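Local coordinates for separin (Saccharomyces cerevisiae, PDB 5U1T), which cleaves the Scc1 subunit of cohesin as a caspase-like cysteine protease, allowing sister chromatids to separate at the onset of anaphase, at residues 1283-1296 with 1310-1323. Numbering follows the deposited sequence.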
loop_
_atom_site.group_PDB
_atom_site.type_symbol
_atom_site.label_atom_id
_atom_site.label_comp_id
_atom_site.label_asym_id
_atom_site.label_seq_id
_atom_site.Cartn_x
_atom_site.Cartn_y
_atom_site.Cartn_z
ATOM N N ILE A 1283 56.943 35.857 -17.137
ATOM C CA ILE A 1283 56.031 34.718 -17.267
ATOM C C ILE A 1283 56.174 34.054 -18.628
ATOM O O ILE A 1283 55.973 34.690 -19.645
ATOM C CB ILE A 1283 54.568 35.128 -17.100
ATOM C CG1 ILE A 1283 54.337 35.687 -15.718
ATOM C CG2 ILE A 1283 53.657 33.957 -17.329
ATOM C CD1 ILE A 1283 53.037 36.423 -15.638
ATOM N N LYS A 1284 56.501 32.770 -18.649
ATOM C CA LYS A 1284 56.640 32.068 -19.912
ATOM C C LYS A 1284 55.346 31.330 -20.261
ATOM O O LYS A 1284 54.738 30.683 -19.412
ATOM C CB LYS A 1284 57.844 31.116 -19.860
ATOM C CG LYS A 1284 59.220 31.839 -19.631
ATOM C CD LYS A 1284 59.934 32.320 -20.937
ATOM C CE LYS A 1284 61.298 33.003 -20.637
ATOM N NZ LYS A 1284 62.348 32.946 -21.754
ATOM N N VAL A 1285 54.916 31.477 -21.510
ATOM C CA VAL A 1285 53.678 30.890 -22.014
ATOM C C VAL A 1285 53.936 29.489 -22.546
ATOM O O VAL A 1285 54.993 29.230 -23.080
ATOM C CB VAL A 1285 53.080 31.775 -23.132
ATOM C CG1 VAL A 1285 52.015 31.060 -23.863
ATOM C CG2 VAL A 1285 52.527 33.054 -22.559
ATOM N N GLU A 1286 52.989 28.578 -22.383
ATOM C CA GLU A 1286 53.122 27.213 -22.907
ATOM C C GLU A 1286 53.298 27.149 -24.432
ATOM O O GLU A 1286 52.817 28.018 -25.159
ATOM C CB GLU A 1286 51.902 26.392 -22.493
ATOM C CG GLU A 1286 52.031 25.752 -21.134
ATOM C CD GLU A 1286 52.463 24.298 -21.230
ATOM O OE1 GLU A 1286 51.917 23.562 -22.095
ATOM O OE2 GLU A 1286 53.346 23.890 -20.441
ATOM N N ASP A 1287 53.974 26.114 -24.912
ATOM C CA ASP A 1287 54.284 26.015 -26.336
ATOM C C ASP A 1287 53.045 25.987 -27.216
ATOM O O ASP A 1287 53.046 26.586 -28.298
ATOM C CB ASP A 1287 55.110 24.768 -26.640
ATOM C CG ASP A 1287 56.564 24.933 -26.296
ATOM O OD1 ASP A 1287 56.965 26.049 -25.917
ATOM O OD2 ASP A 1287 57.311 23.945 -26.403
ATOM N N TRP A 1288 51.996 25.296 -26.771
ATOM C CA TRP A 1288 50.853 25.079 -27.643
ATOM C C TRP A 1288 50.139 26.389 -27.893
ATOM O O TRP A 1288 49.426 26.520 -28.880
ATOM C CB TRP A 1288 49.885 24.045 -27.065
ATOM C CG TRP A 1288 49.174 24.479 -25.821
ATOM C CD1 TRP A 1288 49.579 24.255 -24.546
ATOM C CD2 TRP A 1288 47.936 25.213 -25.728
ATOM N NE1 TRP A 1288 48.679 24.795 -23.661
ATOM C CE2 TRP A 1288 47.661 25.391 -24.356
ATOM C CE3 TRP A 1288 47.034 25.731 -26.667
ATOM C CZ2 TRP A 1288 46.519 26.059 -23.891
ATOM C CZ3 TRP A 1288 45.895 26.406 -26.202
ATOM C CH2 TRP A 1288 45.656 26.564 -24.826
ATOM N N VAL A 1289 50.333 27.360 -27.006
ATOM C CA VAL A 1289 49.757 28.692 -27.192
ATOM C C VAL A 1289 50.530 29.455 -28.266
ATOM O O VAL A 1289 49.942 30.104 -29.137
ATOM C CB VAL A 1289 49.766 29.502 -25.885
ATOM C CG1 VAL A 1289 49.278 30.934 -26.116
ATOM C CG2 VAL A 1289 48.929 28.795 -24.808
ATOM N N ILE A 1290 51.856 29.356 -28.181
ATOM C CA ILE A 1290 52.749 29.911 -29.178
ATOM C C ILE A 1290 52.459 29.276 -30.528
ATOM O O ILE A 1290 52.387 29.981 -31.526
ATOM C CB ILE A 1290 54.231 29.703 -28.781
ATOM C CG1 ILE A 1290 54.473 30.254 -27.373
ATOM C CG2 ILE A 1290 55.177 30.371 -29.773
ATOM C CD1 ILE A 1290 55.873 29.981 -26.837
ATOM N N GLU A 1291 52.252 27.957 -30.549
ATOM C CA GLU A 1291 51.996 27.226 -31.797
ATOM C C GLU A 1291 50.770 27.738 -32.528
ATOM O O GLU A 1291 50.663 27.614 -33.739
ATOM C CB GLU A 1291 51.828 25.728 -31.541
ATOM C CG GLU A 1291 53.119 25.011 -31.230
ATOM C CD GLU A 1291 52.894 23.594 -30.736
ATOM O OE1 GLU A 1291 53.863 22.953 -30.241
ATOM O OE2 GLU A 1291 51.741 23.124 -30.845
ATOM N N LEU A 1292 49.833 28.309 -31.787
ATOM C CA LEU A 1292 48.606 28.804 -32.394
ATOM C C LEU A 1292 48.916 29.904 -33.402
ATOM O O LEU A 1292 48.206 30.052 -34.384
ATOM C CB LEU A 1292 47.643 29.320 -31.328
ATOM C CG LEU A 1292 46.901 28.273 -30.498
ATOM C CD1 LEU A 1292 45.992 28.961 -29.499
ATOM C CD2 LEU A 1292 46.125 27.349 -31.413
ATOM N N PHE A 1293 49.976 30.669 -33.152
ATOM C CA PHE A 1293 50.370 31.764 -34.039
ATOM C C PHE A 1293 50.844 31.208 -35.374
ATOM O O PHE A 1293 50.395 31.654 -36.429
ATOM C CB PHE A 1293 51.457 32.636 -33.387
ATOM C CG PHE A 1293 50.924 33.561 -32.331
ATOM C CD1 PHE A 1293 50.774 33.126 -31.018
ATOM C CD2 PHE A 1293 50.535 34.851 -32.659
ATOM C CE1 PHE A 1293 50.255 33.954 -30.058
ATOM C CE2 PHE A 1293 50.025 35.691 -31.700
ATOM C CZ PHE A 1293 49.882 35.240 -30.395
ATOM N N LEU A 1294 51.724 30.211 -35.305
ATOM C CA LEU A 1294 52.202 29.493 -36.477
ATOM C C LEU A 1294 51.083 28.835 -37.266
ATOM O O LEU A 1294 51.252 28.493 -38.431
ATOM C CB LEU A 1294 53.213 28.427 -36.072
ATOM C CG LEU A 1294 54.537 28.948 -35.539
ATOM C CD1 LEU A 1294 55.599 27.858 -35.552
ATOM C CD2 LEU A 1294 54.958 30.147 -36.365
ATOM N N LYS A 1295 49.933 28.625 -36.644
ATOM C CA LYS A 1295 48.898 27.936 -37.370
ATOM C C LYS A 1295 47.999 28.925 -38.119
ATOM O O LYS A 1295 47.207 28.522 -38.961
ATOM C CB LYS A 1295 48.114 27.013 -36.424
ATOM C CG LYS A 1295 48.889 25.715 -36.112
ATOM C CD LYS A 1295 48.305 24.891 -34.975
ATOM C CE LYS A 1295 49.100 23.588 -34.797
ATOM N NZ LYS A 1295 48.721 22.755 -33.616
ATOM N N LEU A 1296 48.146 30.215 -37.869
ATOM C CA LEU A 1296 47.402 31.199 -38.647
ATOM C C LEU A 1296 47.861 31.241 -40.133
ATOM O O LEU A 1296 49.016 30.948 -40.455
ATOM C CB LEU A 1296 47.546 32.591 -38.024
ATOM C CG LEU A 1296 47.161 32.781 -36.564
ATOM C CD1 LEU A 1296 47.856 33.995 -35.970
ATOM C CD2 LEU A 1296 45.653 32.911 -36.449
ATOM N N LEU A 1310 44.393 36.259 -30.756
ATOM C CA LEU A 1310 45.493 35.522 -30.141
ATOM C C LEU A 1310 46.301 36.389 -29.202
ATOM O O LEU A 1310 46.747 35.913 -28.166
ATOM C CB LEU A 1310 46.424 34.938 -31.180
ATOM C CG LEU A 1310 46.118 33.528 -31.625
ATOM C CD1 LEU A 1310 47.368 32.908 -32.192
ATOM C CD2 LEU A 1310 45.608 32.711 -30.470
ATOM N N ILE A 1311 46.502 37.651 -29.576
ATOM C CA ILE A 1311 47.272 38.581 -28.748
ATOM C C ILE A 1311 46.549 38.733 -27.416
ATOM O O ILE A 1311 47.133 38.550 -26.349
ATOM C CB ILE A 1311 47.449 39.983 -29.413
ATOM C CG1 ILE A 1311 47.855 39.872 -30.884
ATOM C CG2 ILE A 1311 48.432 40.821 -28.662
ATOM C CD1 ILE A 1311 49.260 39.695 -31.115
ATOM N N TYR A 1312 45.262 39.045 -27.505
ATOM C CA TYR A 1312 44.407 39.195 -26.341
ATOM C C TYR A 1312 44.507 38.010 -25.400
ATOM O O TYR A 1312 44.575 38.165 -24.174
ATOM C CB TYR A 1312 42.964 39.367 -26.777
ATOM C CG TYR A 1312 42.702 40.681 -27.448
ATOM C CD1 TYR A 1312 43.630 41.715 -27.381
ATOM C CD2 TYR A 1312 41.513 40.891 -28.152
ATOM C CE1 TYR A 1312 43.386 42.922 -27.995
ATOM C CE2 TYR A 1312 41.250 42.101 -28.778
ATOM C CZ TYR A 1312 42.185 43.115 -28.696
ATOM O OH TYR A 1312 41.915 44.326 -29.322
ATOM N N PHE A 1313 44.511 36.829 -25.998
ATOM C CA PHE A 1313 44.614 35.603 -25.255
ATOM C C PHE A 1313 45.928 35.559 -24.488
ATOM O O PHE A 1313 45.946 35.272 -23.286
ATOM C CB PHE A 1313 44.485 34.401 -26.195
ATOM C CG PHE A 1313 44.556 33.090 -25.493
ATOM C CD1 PHE A 1313 43.630 32.776 -24.499
ATOM C CD2 PHE A 1313 45.543 32.178 -25.802
ATOM C CE1 PHE A 1313 43.688 31.565 -23.823
ATOM C CE2 PHE A 1313 45.613 30.962 -25.142
ATOM C CZ PHE A 1313 44.686 30.656 -24.142
ATOM N N VAL A 1314 47.026 35.866 -25.183
ATOM C CA VAL A 1314 48.339 35.817 -24.564
ATOM C C VAL A 1314 48.500 36.927 -23.503
ATOM O O VAL A 1314 48.963 36.670 -22.386
ATOM C CB VAL A 1314 49.452 35.902 -25.631
ATOM C CG1 VAL A 1314 50.813 35.757 -24.987
ATOM C CG2 VAL A 1314 49.250 34.795 -26.656
ATOM N N LEU A 1315 48.097 38.144 -23.845
ATOM C CA LEU A 1315 48.070 39.223 -22.875
ATOM C C LEU A 1315 47.272 38.822 -21.635
ATOM O O LEU A 1315 47.671 39.107 -20.507
ATOM C CB LEU A 1315 47.478 40.486 -23.492
ATOM C CG LEU A 1315 48.230 41.110 -24.660
ATOM C CD1 LEU A 1315 47.651 42.458 -25.020
ATOM C CD2 LEU A 1315 49.691 41.228 -24.333
ATOM N N ASP A 1316 46.148 38.142 -21.849
ATOM C CA ASP A 1316 45.338 37.683 -20.738
ATOM C C ASP A 1316 46.113 36.683 -19.881
ATOM O O ASP A 1316 46.107 36.798 -18.669
ATOM C CB ASP A 1316 44.027 37.079 -21.227
ATOM C CG ASP A 1316 42.948 38.116 -21.450
ATOM O OD1 ASP A 1316 43.136 39.287 -21.078
ATOM O OD2 ASP A 1316 41.888 37.756 -21.989
ATOM N N ILE A 1317 46.794 35.718 -20.489
ATOM C CA ILE A 1317 47.589 34.771 -19.711
ATOM C C ILE A 1317 48.574 35.502 -18.808
ATOM O O ILE A 1317 48.683 35.201 -17.618
ATOM C CB ILE A 1317 48.393 33.800 -20.588
ATOM C CG1 ILE A 1317 47.473 32.992 -21.519
ATOM C CG2 ILE A 1317 49.262 32.891 -19.708
ATOM C CD1 ILE A 1317 48.186 31.897 -22.326
ATOM N N LEU A 1318 49.281 36.474 -19.362
ATOM C CA LEU A 1318 50.237 37.228 -18.574
ATOM C C LEU A 1318 49.546 38.073 -17.517
ATOM O O LEU A 1318 50.044 38.194 -16.405
ATOM C CB LEU A 1318 51.088 38.110 -19.484
ATOM C CG LEU A 1318 51.726 37.336 -20.629
ATOM C CD1 LEU A 1318 52.423 38.293 -21.588
ATOM C CD2 LEU A 1318 52.686 36.293 -20.080
ATOM N N LEU A 1319 48.403 38.654 -17.859
ATOM C CA LEU A 1319 47.662 39.498 -16.916
ATOM C C LEU A 1319 47.200 38.753 -15.652
ATOM O O LEU A 1319 47.390 39.253 -14.534
ATOM C CB LEU A 1319 46.447 40.134 -17.603
ATOM C CG LEU A 1319 45.494 40.902 -16.682
ATOM C CD1 LEU A 1319 46.275 41.921 -15.878
ATOM C CD2 LEU A 1319 44.357 41.570 -17.455
ATOM N N PHE A 1320 46.599 37.571 -15.818
ATOM C CA PHE A 1320 45.992 36.877 -14.681
ATOM C C PHE A 1320 47.085 36.334 -13.793
ATOM O O PHE A 1320 46.915 36.229 -12.586
ATOM C CB PHE A 1320 45.052 35.767 -15.144
ATOM C CG PHE A 1320 43.971 36.249 -16.066
ATOM C CD1 PHE A 1320 43.361 37.473 -15.850
ATOM C CD2 PHE A 1320 43.586 35.498 -17.167
ATOM C CE1 PHE A 1320 42.378 37.939 -16.701
ATOM C CE2 PHE A 1320 42.602 35.958 -18.023
ATOM C CZ PHE A 1320 42.003 37.186 -17.793
ATOM N N HIS A 1321 48.233 36.040 -14.389
ATOM C CA HIS A 1321 49.382 35.622 -13.602
ATOM C C HIS A 1321 50.198 36.791 -13.017
ATOM O O HIS A 1321 51.275 36.571 -12.469
ATOM C CB HIS A 1321 50.299 34.742 -14.437
ATOM C CG HIS A 1321 49.902 33.304 -14.459
ATOM N ND1 HIS A 1321 49.205 32.740 -15.509
ATOM C CD2 HIS A 1321 50.100 32.317 -13.559
ATOM C CE1 HIS A 1321 48.997 31.461 -15.253
ATOM N NE2 HIS A 1321 49.534 31.180 -14.077
ATOM N N GLY A 1322 49.695 38.020 -13.131
ATOM C CA GLY A 1322 50.335 39.168 -12.501
ATOM C C GLY A 1322 51.153 40.146 -13.358
ATOM O O GLY A 1322 51.774 41.067 -12.824
ATOM N N GLU A 1323 51.180 39.960 -14.673
ATOM C CA GLU A 1323 51.916 40.892 -15.527
ATOM C C GLU A 1323 50.962 41.866 -16.196
ATOM O O GLU A 1323 50.290 41.522 -17.174
ATOM C CB GLU A 1323 52.730 40.156 -16.591
ATOM C CG GLU A 1323 53.768 41.023 -17.232
ATOM C CD GLU A 1323 54.399 40.353 -18.434
ATOM O OE1 GLU A 1323 54.261 40.899 -19.552
ATOM O OE2 GLU A 1323 55.025 39.276 -18.256
#
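Phe1293 and Leu1310 pack tightly at one end of an antiparallel helical hairpin in the peptidase C50 region, plain structural packing away from the probable catalytic Cys1497. Leu1310 CD1 stands over the middle of the Phe1293 ring, 3.5 Å from its centroid and 7° off the ring normal, a CH-pi contact; the leucine's branch lets CD1 cover the ring while CD2 reaches Leu1292. At the ring's edge, Val1314 CG2 lies 3.6 Å from Phe1293 CE1. One turn back, Val1289, with CG1 anti to its backbone N (chi1 175°), spreads its two methyls: CG1 sits 3.8 Å from Phe1313 CE2, while CG2 meets Ile1317 CD1 tip to tip. The axes come no closer than 10.7 Å, at 162°, a gap that large side chains fill, with Val1289 and Val1314 fitting between them.

In the extended loop before helix 1287-1294, Ile1283 plugs against the C-terminal end of the other helix, its long aliphatic branch placing CD1 3.4 Å from His1321 CB and beside the Leu1318 carbonyl. The solvent side lies at Lys1284, which points away, and at Gly1322, whose positive phi in the closing Schellman motif a side chain would hinder. Arg1273 binds both Glu1323 and the carbonyl of Ile1283. Helix 1252-1269 covers the far side of helix 1287-1294 through Phe1255 and Phe1258, helix 1332-1347 packs on Leu1296 and Ile1311, and Glu1291 forms salt bridges with Arg1155 and with Arg1157 of strand 1157-1163.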